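Local coordinates for putative glutathione S-transferase (Corynebacterium glutamicum, PDB 3M1G), which probably acts as a glutathione transferase of the ECM4-like, omega-related branch, pairing a thioredoxin-like domain with an all-helical C-terminal domain, at residues D256-Y259 against H260-K264; T296-K299 against Q300-I304; R247-P250 against T251-F255; H212-A215 against Y216-W220; T271-P274 against N275-G278. All coordinates share one frame; numbering follows the deposited sequence.

Interaction 1 (D256-Y259 against H260-K264); sequences DAVY and HGHFK
At the frayed C-terminal end of helix 255-259, in the all-helical domain of this glutathione transferase fold, Tyr259 and Phe263 lie side by side one turn apart and point the same way. Their planes are nearly parallel, 16° apart, but the rings are slid past each other and barely overlap, with centroids 5.4 Å apart; the touch is made where CD1 of Tyr259 comes within 3.3 Å of CD2 of Phe263. Tyr259 is predicted to lower the pKa of the active-site cysteine, and its OH is hydrogen-bonded to the OH of Tyr302. Phe263 therefore flanks a residue of the presumed active site, and its own ring also meets Tyr201 edge-to-face.

The chain leaves the helix through weak bonds. His262 N reaches Val258 O at 2.9 Å, but bent to 124°, and Phe263 N also makes a weak bond to Tyr259 O; a type I turn from Gly261 to Lys264 overlaps them. Alongside, Val258 turns CG1 anti to the backbone N (chi1 171°), which sets this methyl 3.9 Å from CB of His262. The imidazole beyond it is hydrogen-bonded through NE2 to His306. A water bridges the loosened turn: it accepts from Gly261 N at 3.0 Å, donates to Asp256 O at 3.0 Å and weakly to Val258 O.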
# COMPACT_ATOMS: atom_id res chain seq x y z
N ASP A 256 5.03 -5.15 -3.56
CA ASP A 256 4.32 -3.88 -3.69
C ASP A 256 3.07 -4.04 -4.57
O ASP A 256 2.01 -3.42 -4.28
CB ASP A 256 5.23 -2.76 -4.22
CG ASP A 256 6.31 -2.34 -3.20
OD1 ASP A 256 6.23 -2.80 -2.04
OD2 ASP A 256 7.23 -1.57 -3.58
N ALA A 257 3.17 -4.88 -5.60
CA ALA A 257 2.06 -5.08 -6.53
C ALA A 257 0.82 -5.77 -5.92
O ALA A 257 -0.31 -5.47 -6.31
CB ALA A 257 2.52 -5.86 -7.80
N VAL A 258 1.04 -6.70 -4.99
CA VAL A 258 -0.04 -7.54 -4.47
C VAL A 258 -0.03 -7.70 -2.95
O VAL A 258 -0.98 -7.36 -2.27
CB VAL A 258 -0.03 -8.97 -5.08
CG1 VAL A 258 -1.05 -9.85 -4.33
CG2 VAL A 258 -0.34 -8.92 -6.58
N TYR A 259 1.05 -8.20 -2.40
CA TYR A 259 1.05 -8.58 -0.98
C TYR A 259 0.87 -7.40 -0.05
O TYR A 259 0.23 -7.50 1.00
CB TYR A 259 2.34 -9.30 -0.60
CG TYR A 259 2.64 -10.59 -1.42
CD1 TYR A 259 1.63 -11.45 -1.82
CD2 TYR A 259 3.95 -10.91 -1.78
CE1 TYR A 259 1.93 -12.63 -2.54
CE2 TYR A 259 4.25 -12.05 -2.49
CZ TYR A 259 3.24 -12.92 -2.85
OH TYR A 259 3.53 -14.06 -3.53
N HIS A 260 1.45 -6.28 -0.41
CA HIS A 260 1.36 -5.02 0.38
C HIS A 260 -0.08 -4.68 0.75
O HIS A 260 -0.37 -4.44 1.92
CB HIS A 260 2.03 -3.87 -0.40
CG HIS A 260 2.07 -2.57 0.35
ND1 HIS A 260 0.99 -1.71 0.40
CD2 HIS A 260 3.03 -2.01 1.14
CE1 HIS A 260 1.27 -0.69 1.21
NE2 HIS A 260 2.53 -0.82 1.63
N GLY A 261 -0.97 -4.61 -0.25
CA GLY A 261 -2.38 -4.30 -0.03
C GLY A 261 -3.31 -5.52 0.11
O GLY A 261 -3.95 -5.71 1.14
N HIS A 262 -3.36 -6.35 -0.94
CA HIS A 262 -4.23 -7.53 -0.99
C HIS A 262 -4.07 -8.45 0.23
O HIS A 262 -5.07 -8.86 0.81
CB HIS A 262 -3.95 -8.30 -2.28
CG HIS A 262 -4.86 -9.47 -2.53
ND1 HIS A 262 -6.23 -9.33 -2.70
CD2 HIS A 262 -4.59 -10.79 -2.70
CE1 HIS A 262 -6.75 -10.52 -2.95
NE2 HIS A 262 -5.78 -11.43 -2.96
N PHE A 263 -2.83 -8.72 0.63
CA PHE A 263 -2.53 -9.55 1.82
C PHE A 263 -2.24 -8.74 3.09
O PHE A 263 -1.82 -9.31 4.12
CB PHE A 263 -1.33 -10.49 1.53
CG PHE A 263 -1.66 -11.68 0.63
CD1 PHE A 263 -2.95 -11.95 0.22
CD2 PHE A 263 -0.67 -12.58 0.31
CE1 PHE A 263 -3.24 -13.10 -0.54
CE2 PHE A 263 -0.97 -13.74 -0.47
CZ PHE A 263 -2.25 -13.96 -0.90
N LYS A 264 -2.45 -7.42 3.03
CA LYS A 264 -2.32 -6.53 4.19
C LYS A 264 -0.94 -6.61 4.84
O LYS A 264 -0.81 -6.39 6.04
CB LYS A 264 -3.42 -6.85 5.22
CG LYS A 264 -4.86 -6.74 4.65
CD LYS A 264 -5.91 -6.85 5.75
CE LYS A 264 -7.33 -6.56 5.25
NZ LYS A 264 -7.89 -7.59 4.32
O HOH W 1 -0.61 -4.27 -3.20

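Interaction 2 (T296-K299 against Q300-I304); sequences TEIK and QHYYI
Thr296 and Gln300 meet flank to flank on one side of helix 295-305, a full turn apart and pointing the same way. The methyl CG2 of Thr296 lies 3.5 Å from NE2 and 3.6 Å from CD of Gln300, so the amide end is laid against a methyl group. That approach depends on Thr296 keeping CG2 anti to its own N (chi1 -60° for OG1), while the Gln300 chain runs extended beyond CG.

On the buried side the first-shell partners of the rings are carbonyl oxygens of the preceding turn. Ile298 O sits in the plane of the Tyr302 ring at its edge, 3.2 Å from CD1, and Lys299 O takes the matching place beside CD2 of Tyr303 at 3.4 Å. Each oxygen also accepts the backbone N of the same tyrosine: Tyr303 N to Lys299 O is regular at 3.0 Å, whereas Tyr302 N to Ile298 O is weak. One face of the Tyr302 ring is covered near its rim by CD2 of His301, whose NE2 is bonded to Asp99.

Farther out, the OH of Tyr302, a residue predicted to lower the pKa of the active-site cysteine, is hydrogen-bonded to the OH of Tyr201. Ile298, Tyr302 and Tyr303 all pack on Val258, which seats helix 295-305 against the short helix 255-259.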
# COMPACT_ATOMS: atom_id res chain seq x y z
N THR A 296 0.89 -7.99 -15.02
CA THR A 296 -0.55 -8.06 -15.27
C THR A 296 -1.14 -9.38 -14.82
O THR A 296 -2.16 -9.39 -14.16
CB THR A 296 -0.89 -7.79 -16.74
OG1 THR A 296 -0.43 -6.48 -17.07
CG2 THR A 296 -2.42 -7.88 -17.02
N GLU A 297 -0.49 -10.50 -15.17
CA GLU A 297 -1.02 -11.80 -14.79
C GLU A 297 -0.86 -12.03 -13.32
O GLU A 297 -1.72 -12.65 -12.70
CB GLU A 297 -0.38 -12.94 -15.59
CG GLU A 297 -0.86 -12.90 -17.03
CD GLU A 297 -0.59 -14.15 -17.84
OE1 GLU A 297 -0.14 -15.16 -17.28
OE2 GLU A 297 -0.89 -14.11 -19.06
N ILE A 298 0.21 -11.53 -12.73
CA ILE A 298 0.35 -11.60 -11.26
C ILE A 298 -0.85 -10.88 -10.58
O ILE A 298 -1.59 -11.50 -9.80
CB ILE A 298 1.70 -11.00 -10.80
CG1 ILE A 298 2.87 -11.92 -11.22
CG2 ILE A 298 1.74 -10.68 -9.27
CD1 ILE A 298 4.24 -11.23 -11.15
N LYS A 299 -1.08 -9.61 -10.91
CA LYS A 299 -2.14 -8.82 -10.24
C LYS A 299 -3.54 -9.35 -10.53
O LYS A 299 -4.39 -9.45 -9.63
CB LYS A 299 -2.06 -7.35 -10.64
CG LYS A 299 -0.80 -6.62 -10.14
CD LYS A 299 -0.67 -5.23 -10.76
CE LYS A 299 -1.72 -4.23 -10.23
NZ LYS A 299 -1.70 -2.99 -11.04
N GLN A 300 -3.80 -9.72 -11.78
CA GLN A 300 -5.09 -10.28 -12.12
C GLN A 300 -5.39 -11.56 -11.33
O GLN A 300 -6.52 -11.76 -10.84
CB GLN A 300 -5.19 -10.54 -13.62
CG GLN A 300 -5.34 -9.24 -14.38
CD GLN A 300 -5.48 -9.47 -15.87
OE1 GLN A 300 -5.30 -10.57 -16.32
NE2 GLN A 300 -5.80 -8.44 -16.61
N HIS A 301 -4.40 -12.42 -11.18
CA HIS A 301 -4.65 -13.69 -10.51
C HIS A 301 -5.08 -13.45 -9.06
O HIS A 301 -6.09 -13.95 -8.60
CB HIS A 301 -3.43 -14.60 -10.52
CG HIS A 301 -3.60 -15.78 -9.61
ND1 HIS A 301 -4.40 -16.85 -9.94
CD2 HIS A 301 -3.15 -16.01 -8.35
CE1 HIS A 301 -4.43 -17.70 -8.92
NE2 HIS A 301 -3.69 -17.21 -7.95
N TYR A 302 -4.32 -12.65 -8.35
CA TYR A 302 -4.57 -12.51 -6.92
C TYR A 302 -5.86 -11.75 -6.67
O TYR A 302 -6.72 -12.19 -5.90
CB TYR A 302 -3.39 -11.80 -6.25
CG TYR A 302 -2.22 -12.69 -5.99
CD1 TYR A 302 -1.25 -12.89 -6.97
CD2 TYR A 302 -2.09 -13.37 -4.78
CE1 TYR A 302 -0.16 -13.71 -6.74
CE2 TYR A 302 -1.02 -14.20 -4.53
CZ TYR A 302 -0.06 -14.39 -5.54
OH TYR A 302 1.05 -15.20 -5.31
N TYR A 303 -6.00 -10.61 -7.34
CA TYR A 303 -7.09 -9.66 -7.05
C TYR A 303 -8.43 -10.16 -7.60
O TYR A 303 -9.48 -9.81 -7.04
CB TYR A 303 -6.79 -8.25 -7.59
CG TYR A 303 -5.86 -7.44 -6.72
CD1 TYR A 303 -6.33 -6.79 -5.57
CD2 TYR A 303 -4.50 -7.32 -7.02
CE1 TYR A 303 -5.46 -6.01 -4.76
CE2 TYR A 303 -3.64 -6.54 -6.21
CZ TYR A 303 -4.14 -5.91 -5.08
OH TYR A 303 -3.33 -5.16 -4.28
N ILE A 304 -8.41 -10.93 -8.69
CA ILE A 304 -9.67 -11.44 -9.28
C ILE A 304 -10.07 -12.79 -8.68
O ILE A 304 -11.19 -13.00 -8.30
CB ILE A 304 -9.58 -11.57 -10.81
CG1 ILE A 304 -9.43 -10.17 -11.42
CG2 ILE A 304 -10.84 -12.27 -11.39
CD1 ILE A 304 -9.17 -10.20 -12.95

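Interaction 3 (R247-P250 against T251-F255); sequences RLYP and TLVRF
Tyr249 lays one face of its ring over Val253, one turn ahead on helix 243-253 of the helical glutathione transferase domain. CB of Val253 stands 4.1 Å from the ring centroid and 18° off the normal, a CH-pi contact displaced toward the rim, and CG2 continues outward to 3.6 Å from the tyrosine OH. With CG anti to the backbone N (chi1 173°), the ring is swung forward along the helix over the next turn. The phenol is fixed at its far end by a hydrogen bond between its OH and Thr293 OG1, and Phe289 meets the ring edge-to-face.

Leu248 and Leu252 form a second i to i+4 pair, their branches crossing with CG of Leu248 3.8 Å from CD1 of Leu252. Both leucines also rest on Tyr279 of helix 274-284, so this flank joins two helices of the buried interior.

Having no N-H, Pro250 interrupts the bonding of the turn before it and kinks the helix. Beyond the kink the regular pattern resumes with Leu252 N to Leu248 O, which also takes a weak bond from Thr251 N, and with Val253 N to Tyr249 O.

The helix then ends, and Arg254 runs its chain, extended from CG to NE, past Pro250 O. Its guanidinium also reaches the thioredoxin-like domain, NE to Ala69 O and NH1 to His74 ND1, which links the two domains near Pro71. The turn at chi4 (75°) presents NH1 to Pro250 O as well, a bond of 2.9 Å with that oxygen at the guanidinium edge and close to its plane.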
# COMPACT_ATOMS: atom_id res chain seq x y z
N ARG A 247 14.82 -18.05 -4.83
CA ARG A 247 13.73 -18.33 -3.93
C ARG A 247 13.17 -17.07 -3.24
O ARG A 247 12.00 -17.03 -2.90
CB ARG A 247 14.15 -19.33 -2.88
CG ARG A 247 14.43 -20.68 -3.50
CD ARG A 247 14.65 -21.73 -2.46
NE ARG A 247 15.18 -22.95 -3.05
CZ ARG A 247 15.31 -24.11 -2.41
NH1 ARG A 247 15.82 -25.15 -3.06
NH2 ARG A 247 14.95 -24.26 -1.14
N LEU A 248 13.96 -16.02 -3.11
CA LEU A 248 13.47 -14.78 -2.48
C LEU A 248 12.77 -13.84 -3.50
O LEU A 248 11.70 -13.30 -3.22
CB LEU A 248 14.60 -14.07 -1.74
CG LEU A 248 14.28 -12.70 -1.12
CD1 LEU A 248 13.11 -12.81 -0.13
CD2 LEU A 248 15.53 -12.09 -0.48
N TYR A 249 13.37 -13.69 -4.68
CA TYR A 249 12.87 -12.79 -5.71
C TYR A 249 11.38 -12.89 -5.99
O TYR A 249 10.72 -11.86 -6.03
CB TYR A 249 13.68 -12.95 -7.00
CG TYR A 249 13.17 -12.20 -8.18
CD1 TYR A 249 13.52 -10.88 -8.40
CD2 TYR A 249 12.32 -12.82 -9.09
CE1 TYR A 249 13.04 -10.21 -9.51
CE2 TYR A 249 11.85 -12.15 -10.19
CZ TYR A 249 12.21 -10.83 -10.38
OH TYR A 249 11.73 -10.19 -11.50
N PRO A 250 10.83 -14.10 -6.13
CA PRO A 250 9.42 -14.18 -6.49
C PRO A 250 8.47 -13.55 -5.44
O PRO A 250 7.41 -13.05 -5.82
CB PRO A 250 9.17 -15.69 -6.62
CG PRO A 250 10.53 -16.24 -7.06
CD PRO A 250 11.48 -15.43 -6.19
N THR A 251 8.86 -13.58 -4.17
CA THR A 251 8.09 -12.92 -3.13
C THR A 251 8.25 -11.38 -3.22
O THR A 251 7.25 -10.64 -3.23
CB THR A 251 8.44 -13.44 -1.71
OG1 THR A 251 8.12 -14.84 -1.65
CG2 THR A 251 7.53 -12.74 -0.66
N LEU A 252 9.48 -10.91 -3.34
CA LEU A 252 9.75 -9.47 -3.37
C LEU A 252 9.15 -8.78 -4.59
O LEU A 252 8.60 -7.67 -4.46
CB LEU A 252 11.24 -9.16 -3.29
CG LEU A 252 11.98 -9.52 -2.00
CD1 LEU A 252 13.47 -9.12 -2.14
CD2 LEU A 252 11.34 -8.91 -0.73
N VAL A 253 9.20 -9.44 -5.74
CA VAL A 253 8.69 -8.86 -6.98
C VAL A 253 7.16 -8.75 -7.04
O VAL A 253 6.61 -7.95 -7.81
CB VAL A 253 9.25 -9.59 -8.19
CG1 VAL A 253 8.46 -10.90 -8.49
CG2 VAL A 253 9.32 -8.65 -9.39
N ARG A 254 6.47 -9.51 -6.19
CA ARG A 254 5.04 -9.48 -6.07
C ARG A 254 4.60 -8.63 -4.87
O ARG A 254 3.40 -8.47 -4.61
CB ARG A 254 4.48 -10.90 -5.90
CG ARG A 254 4.57 -11.76 -7.15
CD ARG A 254 4.36 -13.25 -6.86
NE ARG A 254 4.31 -13.96 -8.13
CZ ARG A 254 5.38 -14.23 -8.89
NH1 ARG A 254 6.58 -13.89 -8.48
NH2 ARG A 254 5.25 -14.83 -10.07
N PHE A 255 5.55 -8.12 -4.12
CA PHE A 255 5.21 -7.47 -2.85
C PHE A 255 4.43 -6.16 -2.96
O PHE A 255 3.28 -6.07 -2.51
CB PHE A 255 6.43 -7.29 -1.96
CG PHE A 255 6.08 -7.05 -0.53
CD1 PHE A 255 5.82 -5.76 -0.08
CD2 PHE A 255 6.01 -8.08 0.34
CE1 PHE A 255 5.51 -5.52 1.25
CE2 PHE A 255 5.71 -7.88 1.68
CZ PHE A 255 5.47 -6.55 2.14

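Interaction 4 (H212-A215 against Y216-W220); sequences HNEA and YKRLW
Residues 212-220 form unbroken alpha helix within helix 209-229, the long helix of the glutathione transferase C-terminal domain, and the two segments are successive turns of it. Four i to i+4 bonds of regular geometry join them: Tyr216 N to His212 O at 2.9 Å, Lys217 N to Asn213 O, Arg218 N to Glu214 O and Leu219 N to Ala215 O. On this regular frame two side-chain pairs a turn apart touch, His212 with Tyr216 and Glu214 with Arg218.

The flank that faces the second subunit carries His212 and Tyr216. CB of Tyr216 lies over one face of the imidazole, toward its rim and 4.3 Å from NE2 of His212, while the two rings are oblique, with planes at 38°. The same NE2 is hydrogen-bonded to Val317 N of the second subunit, and Val317 of that subunit also packs on Tyr216. Tyr216 in turn receives CD1 of Trp220 over the centre of its ring, 3.7 Å above the plane, which carries aromatic contact through two turns.

The flank with Glu214, Lys217 and Arg218 is more exposed. Glu214 bends at chi2 (46°) and leans forward along the helix, bringing its OE2 to 3.6 Å from CG of Arg218. This is a contact with the methylene part of the arginine, since Arg218 NE is 5.4 Å from that oxygen and forms its salt bridge with Glu195. Lys217 stays extended beside it, its NZ 5.0 Å from OE1 of Glu214.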
# COMPACT_ATOMS: atom_id res chain seq x y z
N HIS A 212 -3.62 -12.52 12.02
CA HIS A 212 -2.99 -11.49 11.18
C HIS A 212 -1.83 -10.83 11.92
O HIS A 212 -0.72 -10.74 11.37
CB HIS A 212 -3.98 -10.43 10.67
CG HIS A 212 -3.31 -9.22 10.08
ND1 HIS A 212 -2.88 -9.18 8.77
CD2 HIS A 212 -2.95 -8.05 10.64
CE1 HIS A 212 -2.32 -8.00 8.54
NE2 HIS A 212 -2.37 -7.28 9.66
N ASN A 213 -2.09 -10.39 13.14
CA ASN A 213 -1.10 -9.68 13.94
C ASN A 213 0.22 -10.46 14.10
O ASN A 213 1.32 -9.91 13.98
CB ASN A 213 -1.62 -9.36 15.33
CG ASN A 213 -2.78 -8.35 15.34
OD1 ASN A 213 -3.10 -7.70 14.33
ND2 ASN A 213 -3.41 -8.23 16.50
N GLU A 214 0.10 -11.74 14.38
CA GLU A 214 1.27 -12.57 14.60
C GLU A 214 2.03 -12.84 13.31
O GLU A 214 3.25 -12.78 13.28
CB GLU A 214 0.90 -13.90 15.29
CG GLU A 214 2.15 -14.71 15.74
CD GLU A 214 3.18 -13.78 16.45
OE1 GLU A 214 2.76 -13.02 17.42
OE2 GLU A 214 4.36 -13.75 15.98
N ALA A 215 1.32 -13.15 12.25
CA ALA A 215 1.94 -13.41 10.99
C ALA A 215 2.67 -12.17 10.48
O ALA A 215 3.79 -12.25 9.97
CB ALA A 215 0.90 -13.90 10.00
N TYR A 216 2.05 -11.00 10.65
CA TYR A 216 2.65 -9.74 10.23
C TYR A 216 3.96 -9.47 10.97
O TYR A 216 4.96 -9.04 10.36
CB TYR A 216 1.64 -8.61 10.42
CG TYR A 216 2.12 -7.20 10.28
CD1 TYR A 216 2.79 -6.58 11.30
CD2 TYR A 216 1.84 -6.47 9.13
CE1 TYR A 216 3.19 -5.26 11.21
CE2 TYR A 216 2.26 -5.14 9.00
CZ TYR A 216 2.92 -4.55 10.06
OH TYR A 216 3.31 -3.26 10.00
N LYS A 217 3.94 -9.69 12.27
CA LYS A 217 5.10 -9.48 13.08
C LYS A 217 6.23 -10.37 12.60
O LYS A 217 7.33 -9.89 12.41
CB LYS A 217 4.79 -9.79 14.54
CG LYS A 217 5.82 -9.27 15.53
CD LYS A 217 5.54 -9.86 16.92
CE LYS A 217 6.40 -9.25 18.02
NZ LYS A 217 6.34 -10.10 19.29
N ARG A 218 5.95 -11.64 12.38
CA ARG A 218 6.97 -12.57 11.87
C ARG A 218 7.54 -12.14 10.53
O ARG A 218 8.75 -12.18 10.31
CB ARG A 218 6.42 -14.00 11.79
CG ARG A 218 6.36 -14.70 13.17
CD ARG A 218 5.65 -16.06 13.08
NE ARG A 218 6.35 -17.03 12.21
CZ ARG A 218 5.90 -18.25 11.95
NH1 ARG A 218 4.73 -18.65 12.43
NH2 ARG A 218 6.58 -19.07 11.19
N LEU A 219 6.67 -11.71 9.62
CA LEU A 219 7.12 -11.30 8.30
C LEU A 219 8.13 -10.15 8.41
O LEU A 219 9.18 -10.15 7.75
CB LEU A 219 5.93 -10.89 7.43
CG LEU A 219 6.21 -10.23 6.09
CD1 LEU A 219 6.90 -11.19 5.13
CD2 LEU A 219 4.89 -9.68 5.46
N TRP A 220 7.82 -9.17 9.24
CA TRP A 220 8.66 -7.98 9.31
C TRP A 220 9.96 -8.15 10.09
O TRP A 220 10.94 -7.47 9.78
CB TRP A 220 7.81 -6.74 9.76
CG TRP A 220 7.00 -6.30 8.57
CD1 TRP A 220 5.68 -6.55 8.32
CD2 TRP A 220 7.49 -5.62 7.42
NE1 TRP A 220 5.33 -6.08 7.09
CE2 TRP A 220 6.42 -5.51 6.51
CE3 TRP A 220 8.73 -5.08 7.07
CZ2 TRP A 220 6.54 -4.86 5.30
CZ3 TRP A 220 8.86 -4.45 5.85
CH2 TRP A 220 7.78 -4.35 4.98

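Interaction 5 (T271-P274 against N275-G278); sequences TEMP and NLWG
Trp277 leaves its helix with CB 3.3 Å from Met273 O, the oxygen that also accepts Trp277 N at 2.8 Å. With CG anti to the backbone N (chi1 179°), one face of the indole is set against Thr271. CG of Trp277 lies 3.8 Å from CA of Thr271, and CD1 comes 3.7 Å from Thr271 O. Farther along, the six-membered ring receives the methyl: CG2 of Thr271 sits over its centre, 3.9 Å from the centroid and 8° off the normal, a well-centred CH-pi contact in which CZ2 of Trp277 is 3.9 Å from CG2. Arg281 makes a cation-pi contact with the same indole, and Phe324 meets it edge-to-face.

All this happens at the N-terminus of helix 274-284, where Met273 holds the N-cap position and Pro274 starts the first turn; Gly278 N bonds to Pro274 O at 3.0 Å. Glu227 of helix 209-229 accepts the first-turn amides of Asn275 and Leu276 through its two carboxylate oxygens. Beneath, selenomethionine Met273 bends at chi2 and chi3 and lies side by side with Leu276, its CE 4.0 Å from CD1 of Leu276. OG1 of Thr271 is hydrogen-bonded to Glu272 of the second subunit.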
# COMPACT_ATOMS: atom_id res chain seq x y z
N THR A 271 9.93 -0.37 -1.90
CA THR A 271 10.58 0.89 -2.35
C THR A 271 11.12 1.72 -1.19
O THR A 271 12.03 2.51 -1.40
CB THR A 271 9.62 1.75 -3.19
OG1 THR A 271 8.50 2.09 -2.37
CG2 THR A 271 9.13 0.93 -4.46
N GLU A 272 10.61 1.52 0.02
CA GLU A 272 11.10 2.26 1.19
C GLU A 272 12.17 1.53 2.02
O GLU A 272 12.58 2.03 3.04
CB GLU A 272 9.93 2.60 2.14
CG GLU A 272 8.78 3.37 1.49
CD GLU A 272 7.62 3.59 2.45
OE1 GLU A 272 6.91 2.61 2.82
OE2 GLU A 272 7.44 4.76 2.86
N MSE A 273 12.59 0.34 1.58
CA MSE A 273 13.60 -0.47 2.27
C MSE A 273 14.84 -0.43 1.36
O MSE A 273 14.88 -1.14 0.34
CB MSE A 273 13.12 -1.91 2.41
CG MSE A 273 11.81 -2.09 3.20
SE MSE A 273 12.05 -1.78 5.08
CE MSE A 273 12.82 -3.54 5.53
N PRO A 274 15.81 0.40 1.68
CA PRO A 274 16.78 0.73 0.64
C PRO A 274 17.60 -0.45 0.11
O PRO A 274 17.78 -0.55 -1.10
CB PRO A 274 17.72 1.76 1.30
CG PRO A 274 17.02 2.25 2.49
CD PRO A 274 15.94 1.24 2.88
N ASN A 275 18.10 -1.31 1.00
CA ASN A 275 18.85 -2.47 0.52
C ASN A 275 18.00 -3.46 -0.26
O ASN A 275 18.41 -3.89 -1.35
CB ASN A 275 19.60 -3.15 1.64
CG ASN A 275 20.70 -2.28 2.18
OD1 ASN A 275 21.60 -1.91 1.45
ND2 ASN A 275 20.59 -1.88 3.42
N LEU A 276 16.82 -3.80 0.26
CA LEU A 276 15.94 -4.73 -0.46
C LEU A 276 15.55 -4.17 -1.81
O LEU A 276 15.43 -4.93 -2.78
CB LEU A 276 14.67 -5.06 0.34
CG LEU A 276 14.92 -5.98 1.56
CD1 LEU A 276 13.66 -5.99 2.47
CD2 LEU A 276 15.27 -7.36 1.10
N TRP A 277 15.30 -2.86 -1.88
CA TRP A 277 14.85 -2.25 -3.14
C TRP A 277 15.95 -2.20 -4.20
O TRP A 277 15.68 -2.45 -5.38
CB TRP A 277 14.29 -0.86 -2.89
CG TRP A 277 13.80 -0.07 -4.07
CD1 TRP A 277 14.06 1.23 -4.28
CD2 TRP A 277 12.94 -0.49 -5.17
NE1 TRP A 277 13.45 1.66 -5.43
CE2 TRP A 277 12.77 0.63 -6.00
CE3 TRP A 277 12.33 -1.70 -5.53
CZ2 TRP A 277 11.97 0.60 -7.17
CZ3 TRP A 277 11.57 -1.75 -6.72
CH2 TRP A 277 11.40 -0.60 -7.51
N GLY A 278 17.17 -1.85 -3.79
CA GLY A 278 18.35 -1.95 -4.65
C GLY A 278 18.56 -3.37 -5.15
O GLY A 278 18.70 -3.61 -6.35

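Five short-range contacts show one rule, a side chain meeting its neighbour a turn or so away, in different settings. Interaction 3 is wholly buried and nearest the centre of the chain, and its side-chain contacts are mostly apolar, with Arg254 as the polar exception across the segments. Interactions 1 and 2 belong together, on two helices that meet at the predicted site tyrosines, with Arg254 of interaction 3 packed against the same region. Interactions 4 and 5 lie farther out and both reach the second subunit, as does interaction 1; Trp220 and Met273 bring them together. Interaction 4 has regular helix throughout, whereas interaction 1 frays a helix end and interaction 5 begins a helix.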